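Local coordinates for PPC domain-containing protein (Archaeoglobus fulgidus, PDB 2H6L) that binds a zinc ion and belongs to the PPC domain family, forming a trimer in the crystal, but is of unknown function, at the zinc ion site and the interface of chains A and C. Sequence-based numbering; all coordinates share one arbitrary frame. Chains: chain A/B/C, Hypothetical protein.

Contact 1: the zinc ion site. Residues chain A 61, 89, 91, 104; chain B 71-72, 114. With ZN (zinc ion), chain D; ACY (acetic acid), chain E.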
# COMPACT_ATOMS: atom_id res chain seq x y z
N TYR A 61 0.72 -20.46 -12.15
CA TYR A 61 0.02 -19.20 -12.35
C TYR A 61 -1.00 -19.29 -13.47
O TYR A 61 -0.89 -20.12 -14.37
CB TYR A 61 1.03 -18.09 -12.64
CG TYR A 61 1.72 -17.54 -11.40
CD1 TYR A 61 1.02 -16.73 -10.50
CD2 TYR A 61 3.05 -17.82 -11.14
CE1 TYR A 61 1.65 -16.20 -9.37
CE2 TYR A 61 3.69 -17.30 -10.00
CZ TYR A 61 2.98 -16.49 -9.13
OH TYR A 61 3.59 -15.97 -8.01
N HIS A 89 8.75 -8.50 -7.02
CA HIS A 89 7.55 -9.30 -6.77
C HIS A 89 6.50 -8.24 -6.47
O HIS A 89 6.51 -7.63 -5.41
CB HIS A 89 7.71 -10.19 -5.54
CG HIS A 89 6.51 -11.05 -5.28
ND1 HIS A 89 6.39 -11.85 -4.17
CD2 HIS A 89 5.38 -11.24 -6.01
CE1 HIS A 89 5.24 -12.49 -4.21
NE2 HIS A 89 4.60 -12.14 -5.32
N HIS A 91 2.26 -6.97 -6.55
CA HIS A 91 0.84 -7.27 -6.65
C HIS A 91 0.14 -5.95 -6.92
O HIS A 91 0.55 -4.91 -6.42
CB HIS A 91 0.33 -7.92 -5.37
CG HIS A 91 0.60 -9.39 -5.28
ND1 HIS A 91 -0.13 -10.24 -4.49
CD2 HIS A 91 1.52 -10.16 -5.91
CE1 HIS A 91 0.32 -11.48 -4.63
NE2 HIS A 91 1.32 -11.45 -5.49
N HIS A 104 -1.14 -10.93 -9.20
CA HIS A 104 0.31 -10.92 -9.32
C HIS A 104 0.56 -10.15 -10.62
O HIS A 104 -0.08 -10.42 -11.64
CB HIS A 104 0.81 -12.36 -9.43
CG HIS A 104 2.30 -12.49 -9.51
ND1 HIS A 104 3.08 -12.75 -8.41
CD2 HIS A 104 3.15 -12.36 -10.56
CE1 HIS A 104 4.36 -12.78 -8.77
NE2 HIS A 104 4.42 -12.55 -10.07
N GLU B 71 -5.50 -14.33 -3.58
CA GLU B 71 -4.23 -13.62 -3.63
C GLU B 71 -4.39 -12.45 -2.68
O GLU B 71 -5.49 -11.91 -2.53
CB GLU B 71 -3.97 -13.06 -5.02
CG GLU B 71 -3.86 -14.07 -6.14
CD GLU B 71 -2.49 -14.68 -6.20
OE1 GLU B 71 -1.51 -13.91 -6.26
OE2 GLU B 71 -2.40 -15.93 -6.21
N ILE B 72 -3.31 -12.05 -2.03
CA ILE B 72 -3.36 -10.88 -1.17
C ILE B 72 -3.07 -9.78 -2.18
O ILE B 72 -1.93 -9.55 -2.54
CB ILE B 72 -2.24 -10.90 -0.11
CG1 ILE B 72 -2.33 -12.16 0.74
CG2 ILE B 72 -2.35 -9.66 0.79
CD1 ILE B 72 -1.17 -12.33 1.70
N GLU B 114 4.80 -12.44 2.27
CA GLU B 114 6.02 -11.67 2.46
C GLU B 114 5.58 -10.33 3.03
O GLU B 114 4.89 -9.56 2.36
CB GLU B 114 6.75 -11.51 1.13
CG GLU B 114 6.96 -12.85 0.41
CD GLU B 114 7.63 -12.73 -0.94
OE1 GLU B 114 7.44 -11.71 -1.64
OE2 GLU B 114 8.36 -13.67 -1.32
ZN ZN D . 2.78 -12.90 -6.29
C ACY E . 1.61 -15.34 -5.41
O ACY E . 1.26 -14.62 -6.32
OXT ACY E . 1.28 -16.65 -5.42
CH3 ACY E . 2.41 -14.77 -4.28

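Contact 2: the interface of chains A and C. Residues chain A 18, 45-47, 69-70, 111-112; chain C 54, 56, 133, 135.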
# COMPACT_ATOMS: atom_id res chain seq x y z
N TYR A 18 6.64 6.83 -20.32
CA TYR A 18 5.42 6.46 -21.00
C TYR A 18 5.71 5.40 -22.06
O TYR A 18 6.73 5.45 -22.74
CB TYR A 18 4.82 7.72 -21.65
CG TYR A 18 3.66 7.48 -22.59
CD1 TYR A 18 3.87 7.00 -23.89
CD2 TYR A 18 2.35 7.74 -22.19
CE1 TYR A 18 2.80 6.80 -24.76
CE2 TYR A 18 1.28 7.54 -23.05
CZ TYR A 18 1.51 7.07 -24.34
OH TYR A 18 0.46 6.88 -25.20
N ALA A 45 -1.35 5.28 -13.76
CA ALA A 45 -2.22 4.60 -14.71
C ALA A 45 -1.39 3.86 -15.75
O ALA A 45 -0.25 4.24 -16.02
CB ALA A 45 -3.14 5.61 -15.39
N VAL A 46 -1.98 2.83 -16.33
CA VAL A 46 -1.32 2.01 -17.35
C VAL A 46 -2.19 1.90 -18.59
O VAL A 46 -3.41 2.06 -18.51
CB VAL A 46 -1.04 0.58 -16.82
CG1 VAL A 46 -0.16 0.63 -15.58
CG2 VAL A 46 -2.34 -0.12 -16.52
N ARG A 47 -1.57 1.63 -19.72
CA ARG A 47 -2.28 1.48 -20.99
C ARG A 47 -2.75 0.04 -21.20
O ARG A 47 -3.65 -0.23 -21.99
CB ARG A 47 -1.38 1.91 -22.15
CG ARG A 47 -0.74 3.29 -21.94
CD ARG A 47 -0.02 3.74 -23.22
NE ARG A 47 -0.96 3.94 -24.32
CZ ARG A 47 -0.64 3.82 -25.60
NH1 ARG A 47 0.60 3.50 -25.95
NH2 ARG A 47 -1.57 4.03 -26.54
N PRO A 69 -6.92 0.79 -21.04
CA PRO A 69 -6.29 1.71 -20.09
C PRO A 69 -6.91 1.47 -18.71
O PRO A 69 -8.12 1.32 -18.60
CB PRO A 69 -6.66 3.07 -20.65
CG PRO A 69 -6.65 2.83 -22.12
CD PRO A 69 -7.39 1.52 -22.24
N LEU A 70 -6.07 1.42 -17.68
CA LEU A 70 -6.56 1.19 -16.32
C LEU A 70 -5.78 2.04 -15.33
O LEU A 70 -4.62 2.37 -15.55
CB LEU A 70 -6.40 -0.29 -15.95
CG LEU A 70 -7.59 -1.26 -15.97
CD1 LEU A 70 -8.66 -0.80 -16.93
CD2 LEU A 70 -7.08 -2.65 -16.34
N PHE A 111 1.51 4.55 -18.50
CA PHE A 111 0.89 5.73 -19.06
C PHE A 111 1.55 6.85 -18.27
O PHE A 111 2.20 7.75 -18.83
CB PHE A 111 -0.62 5.77 -18.82
CG PHE A 111 -1.28 7.02 -19.35
CD1 PHE A 111 -1.42 7.22 -20.72
CD2 PHE A 111 -1.68 8.03 -18.49
CE1 PHE A 111 -1.95 8.40 -21.23
CE2 PHE A 111 -2.22 9.22 -18.98
CZ PHE A 111 -2.35 9.41 -20.35
N ALA A 112 1.40 6.78 -16.95
CA ALA A 112 2.00 7.72 -16.01
C ALA A 112 2.14 6.94 -14.71
O ALA A 112 1.15 6.45 -14.16
CB ALA A 112 1.12 8.95 -15.81
N TYR C 54 -8.87 8.62 -15.07
CA TYR C 54 -8.39 9.49 -16.12
C TYR C 54 -8.58 8.91 -17.52
O TYR C 54 -8.06 7.84 -17.84
CB TYR C 54 -6.90 9.78 -15.89
CG TYR C 54 -6.37 10.92 -16.71
CD1 TYR C 54 -6.78 12.23 -16.47
CD2 TYR C 54 -5.44 10.71 -17.74
CE1 TYR C 54 -6.28 13.30 -17.21
CE2 TYR C 54 -4.93 11.77 -18.49
CZ TYR C 54 -5.36 13.07 -18.22
OH TYR C 54 -4.84 14.13 -18.92
N GLN C 56 -7.43 8.51 -20.75
CA GLN C 56 -6.11 8.73 -21.34
C GLN C 56 -6.10 9.27 -22.77
O GLN C 56 -5.06 9.67 -23.28
CB GLN C 56 -5.30 7.43 -21.25
CG GLN C 56 -5.23 6.88 -19.82
CD GLN C 56 -4.51 5.54 -19.72
OE1 GLN C 56 -4.51 4.92 -18.66
NE2 GLN C 56 -3.90 5.11 -20.81
N THR C 133 0.69 13.24 -21.58
CA THR C 133 -0.42 12.66 -20.82
C THR C 133 -1.55 13.62 -20.47
O THR C 133 -2.69 13.21 -20.26
CB THR C 133 0.08 12.04 -19.51
OG1 THR C 133 0.70 13.06 -18.71
CG2 THR C 133 1.11 10.93 -19.79
N LEU C 135 -1.45 15.35 -17.83
CA LEU C 135 -1.40 15.45 -16.38
C LEU C 135 -0.28 16.41 -15.99
O LEU C 135 0.48 16.87 -16.84
CB LEU C 135 -1.08 14.10 -15.71
CG LEU C 135 -2.00 12.88 -15.68
CD1 LEU C 135 -3.40 13.29 -15.24
CD2 LEU C 135 -2.03 12.24 -17.04

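Contact 3: the interface of chains A and C. Residues chain A 71, 73, 96-98, 100; chain C 51-53, 64, 100-104.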
# COMPACT_ATOMS: atom_id res chain seq x y z
N GLU A 71 -6.44 2.40 -14.23
CA GLU A 71 -5.79 3.18 -13.19
C GLU A 71 -5.04 2.20 -12.29
O GLU A 71 -5.51 1.08 -12.08
CB GLU A 71 -6.82 3.91 -12.32
CG GLU A 71 -7.63 4.99 -13.01
CD GLU A 71 -6.89 6.30 -13.04
OE1 GLU A 71 -6.48 6.77 -11.96
OE2 GLU A 71 -6.73 6.86 -14.14
N LEU A 73 -4.76 1.34 -9.07
CA LEU A 73 -5.47 1.63 -7.83
C LEU A 73 -4.62 1.31 -6.62
O LEU A 73 -4.78 1.90 -5.55
CB LEU A 73 -6.76 0.83 -7.80
CG LEU A 73 -7.63 1.06 -9.04
CD1 LEU A 73 -8.90 0.22 -8.94
CD2 LEU A 73 -7.98 2.55 -9.15
N LYS A 96 -11.16 0.96 -12.86
CA LYS A 96 -11.80 2.26 -12.85
C LYS A 96 -13.17 2.09 -12.21
O LYS A 96 -13.92 1.17 -12.57
CB LYS A 96 -11.92 2.78 -14.28
CG LYS A 96 -12.70 1.85 -15.20
CD LYS A 96 -12.48 2.19 -16.67
CE LYS A 96 -11.09 1.77 -17.13
NZ LYS A 96 -10.93 1.90 -18.61
N ASP A 97 -13.49 2.97 -11.27
CA ASP A 97 -14.76 2.93 -10.55
C ASP A 97 -15.04 1.54 -9.98
O ASP A 97 -14.30 1.07 -9.13
CB ASP A 97 -15.91 3.35 -11.46
CG ASP A 97 -15.82 4.80 -11.88
OD1 ASP A 97 -15.34 5.62 -11.06
OD2 ASP A 97 -16.23 5.12 -13.01
N GLY A 98 -16.11 0.90 -10.45
CA GLY A 98 -16.46 -0.42 -9.96
C GLY A 98 -15.84 -1.56 -10.74
O GLY A 98 -16.05 -2.73 -10.41
N VAL A 100 -12.86 -3.47 -11.21
CA VAL A 100 -11.57 -3.71 -10.59
C VAL A 100 -11.02 -5.11 -10.84
O VAL A 100 -11.74 -6.10 -10.77
CB VAL A 100 -11.64 -3.48 -9.07
CG1 VAL A 100 -10.27 -3.67 -8.45
CG2 VAL A 100 -12.16 -2.07 -8.78
N ILE C 51 -14.12 10.13 -6.09
CA ILE C 51 -12.96 9.58 -6.78
C ILE C 51 -13.16 9.76 -8.28
O ILE C 51 -14.09 10.45 -8.71
CB ILE C 51 -12.79 8.07 -6.50
CG1 ILE C 51 -13.99 7.31 -7.05
CG2 ILE C 51 -12.64 7.83 -4.99
CD1 ILE C 51 -13.84 5.81 -6.98
N GLY C 52 -12.30 9.13 -9.07
CA GLY C 52 -12.43 9.25 -10.51
C GLY C 52 -11.33 8.55 -11.26
O GLY C 52 -10.35 8.09 -10.67
N TYR C 53 -11.48 8.46 -12.58
CA TYR C 53 -10.45 7.84 -13.40
C TYR C 53 -10.07 8.79 -14.53
O TYR C 53 -10.84 9.68 -14.89
CB TYR C 53 -10.93 6.48 -13.93
CG TYR C 53 -12.14 6.52 -14.82
CD1 TYR C 53 -12.02 6.77 -16.18
CD2 TYR C 53 -13.42 6.30 -14.30
CE1 TYR C 53 -13.14 6.79 -17.02
CE2 TYR C 53 -14.54 6.32 -15.12
CZ TYR C 53 -14.39 6.57 -16.48
OH TYR C 53 -15.50 6.57 -17.29
N LYS C 64 -16.58 10.33 -9.86
CA LYS C 64 -17.65 9.47 -9.37
C LYS C 64 -17.92 9.82 -7.91
O LYS C 64 -17.01 9.84 -7.08
CB LYS C 64 -17.26 7.99 -9.48
CG LYS C 64 -18.38 7.05 -9.07
CD LYS C 64 -17.97 5.60 -9.16
CE LYS C 64 -19.12 4.70 -8.75
NZ LYS C 64 -20.33 5.02 -9.54
N VAL C 100 -16.49 -3.02 -4.32
CA VAL C 100 -15.27 -2.24 -4.31
C VAL C 100 -15.21 -1.19 -5.40
O VAL C 100 -15.59 -1.43 -6.55
CB VAL C 100 -14.03 -3.15 -4.42
CG1 VAL C 100 -12.77 -2.32 -4.35
CG2 VAL C 100 -14.05 -4.19 -3.29
N TYR C 101 -14.72 -0.01 -5.03
CA TYR C 101 -14.59 1.10 -5.95
C TYR C 101 -13.13 1.52 -5.85
O TYR C 101 -12.49 1.26 -4.84
CB TYR C 101 -15.48 2.26 -5.52
CG TYR C 101 -16.94 1.93 -5.44
CD1 TYR C 101 -17.71 1.79 -6.60
CD2 TYR C 101 -17.57 1.77 -4.21
CE1 TYR C 101 -19.09 1.52 -6.52
CE2 TYR C 101 -18.94 1.49 -4.12
CZ TYR C 101 -19.69 1.37 -5.28
OH TYR C 101 -21.03 1.14 -5.19
N GLY C 102 -12.61 2.15 -6.90
CA GLY C 102 -11.23 2.57 -6.86
C GLY C 102 -10.92 3.68 -7.84
O GLY C 102 -11.63 3.86 -8.83
N GLY C 103 -9.86 4.43 -7.56
CA GLY C 103 -9.48 5.50 -8.45
C GLY C 103 -8.67 6.61 -7.82
O GLY C 103 -8.21 6.51 -6.68
N HIS C 104 -8.49 7.66 -8.61
CA HIS C 104 -7.78 8.85 -8.18
C HIS C 104 -8.67 9.46 -7.10
O HIS C 104 -9.87 9.61 -7.30
CB HIS C 104 -7.65 9.80 -9.37
CG HIS C 104 -6.91 11.06 -9.06
ND1 HIS C 104 -5.57 11.23 -9.33
CD2 HIS C 104 -7.34 12.23 -8.51
CE1 HIS C 104 -5.20 12.44 -8.97
NE2 HIS C 104 -6.25 13.07 -8.46
O HOH W 1 -12.57 5.62 -11.09

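Contact 1: the zinc ion site
This zinc site looks more catalytic or ligand-binding than purely structural, and it does not look adventitious. Protein histidines hold the metal, while a small carboxylate occupies a further position that other ligands might take. The structure alone shows no reaction. A:His89 and A:His91 bind through NE2, each at 2.2 Å from ZN. A:His104 binds through its other ring nitrogen, ND1, at 2.1 Å from ZN. Acetate, a likely crystallisation additive, places its carboxylate O 2.3 Å from ZN. The geometry is irregular, with 144° between A:His89 NE2 and ACY O at the metal.

Chain B supplies a second shell. B:Glu114 is extended beyond CG, and its OE1 accepts a 2.7 Å hydrogen bond from A:His89 ND1. OE1 lies near the imidazole plane, whereas ND1 comes from above the carboxylate plane. A:His91 ND1 donates a straighter bond, 166° at H, to the backbone carbonyl O of B:Ile72. Both bonds fix ring rotation, and the carboxylate would be expected to make its histidine a stronger donor to zinc. An alanine at B:Glu114 would probably leave A:His89 less firmly oriented. B:Glu71, bent at chi2, brings OE1 to 2.9 Å from ACY O; a hydrogen bond there requires a proton on one carboxylate. A:Tyr61 OH makes a weak 3.2 Å bond to ACY O. The site thus binds zinc, and its second-shell bonds link chain A to chain B.

Contact 2: the interface of chains A and C
Two PPC domains meet here around an aromatic plug, A:Phe111, in an interface of the crystal trimer that is probably biological. The plug's CG is anti to the backbone N (chi1 178°), which sends the ring out to chain C.

Packing against the ring faces comes first. C:Gln56 reaches A:Phe111 tip to tip, its chain extended beyond CG. Its CG lies over the centre of one face, 3.7 Å from the ring centroid, and its amide is stacked on the ring with the planes 19° apart. On the opposite face sits C:Thr133, whose methyl CG2 is offset toward the rim. The ring is therefore clamped between two residues of chain C.

Other apolar contacts surround the clamp. C:Leu135 crosses obliquely and puts CD2 3.6 Å from A:Phe111 CE2. The edge of the C:Tyr54 ring also meets A:Phe111, with CE2 of each residue 3.8 Å apart. A:Pro69 crosses the C:Gln56 side chain, its CB 3.4 Å from the amide carbon CD.

Polar contacts are few. C:Gln56 OE1 is modelled 3.1 Å from the carbonyl O of A:Val46, a clash of two acceptors. The amide may be flipped, since exchanging its O and N would offer an N-H to that carbonyl. Within chain C, C:Tyr54 OH donates to a lone pair of C:Thr133 O at 2.7 Å. C:Leu135 N donates to the hydroxyl OG1 of C:Thr133 at 3.3 Å, which would help hold that residue in place.

Contact 3: the interface of chains A and C
Backbone pairing carries the polar part of this contact. A:Asp97 and C:Gly102 form an antiparallel beta bridge. C:Gly102 N donates to a lone pair of A:Asp97 O, in the carbonyl plane, at 3.0 Å. The return bond from A:Asp97 N to C:Gly102 O is weak, and water 1 supplements it. That water lies 2.8 Å from A:Asp97 OD1 and 3.0 Å from C:Gly102 O.

Charge plays a looser role. The A:Asp97 carboxylate lies against the aliphatic part of C:Lys64, with CG 3.6 Å from CD. The lysine side chain bends at chi4, and NZ stays 5.3 Å from A:Asp97 OD1. A:Asp97 crosses C:Tyr53 at about a right angle, carboxylate and ring planes 71° apart, with OD1 and water 1 in plane at the ring edge.

Apolar packing follows. CG of C:Tyr53 stands between the backbone N and the carbonyl carbon (chi1 62°), which sets the ring against A:Lys96. A:Lys96 CB packs 3.8 Å from C:Tyr53 CG, and A:Glu71 CG is 3.7 Å from C:Tyr53 CB. A:Leu73 straddles the glycines; its CD2 is tight against C:Gly103 CA at 3.4 Å.

A:Asp97 and A:Gly98 form the hairpin turn between strands 85-96 and 99-110 of chain A, which docks on strand 99-110 of chain C.

Between the centres of their C-alpha atoms, contact 1 lies about 23 Å from contact 2 and about 21 Å from contact 3. Contacts 2 and 3 lie about 13 Å apart and belong to one A-C interface. Residue 71 recurs: B:Glu71 stands by the zinc of chain A in contact 1, and A:Glu71 approaches C:His104, a zinc ligand of chain C, in contact 3. The same strand, 70-82, also joins contacts 2 and 3. Chain B thus serves the site of A, and A serves that of C. This pattern fits a cyclic trimer in which assembly and completion of the zinc sites are probably coupled.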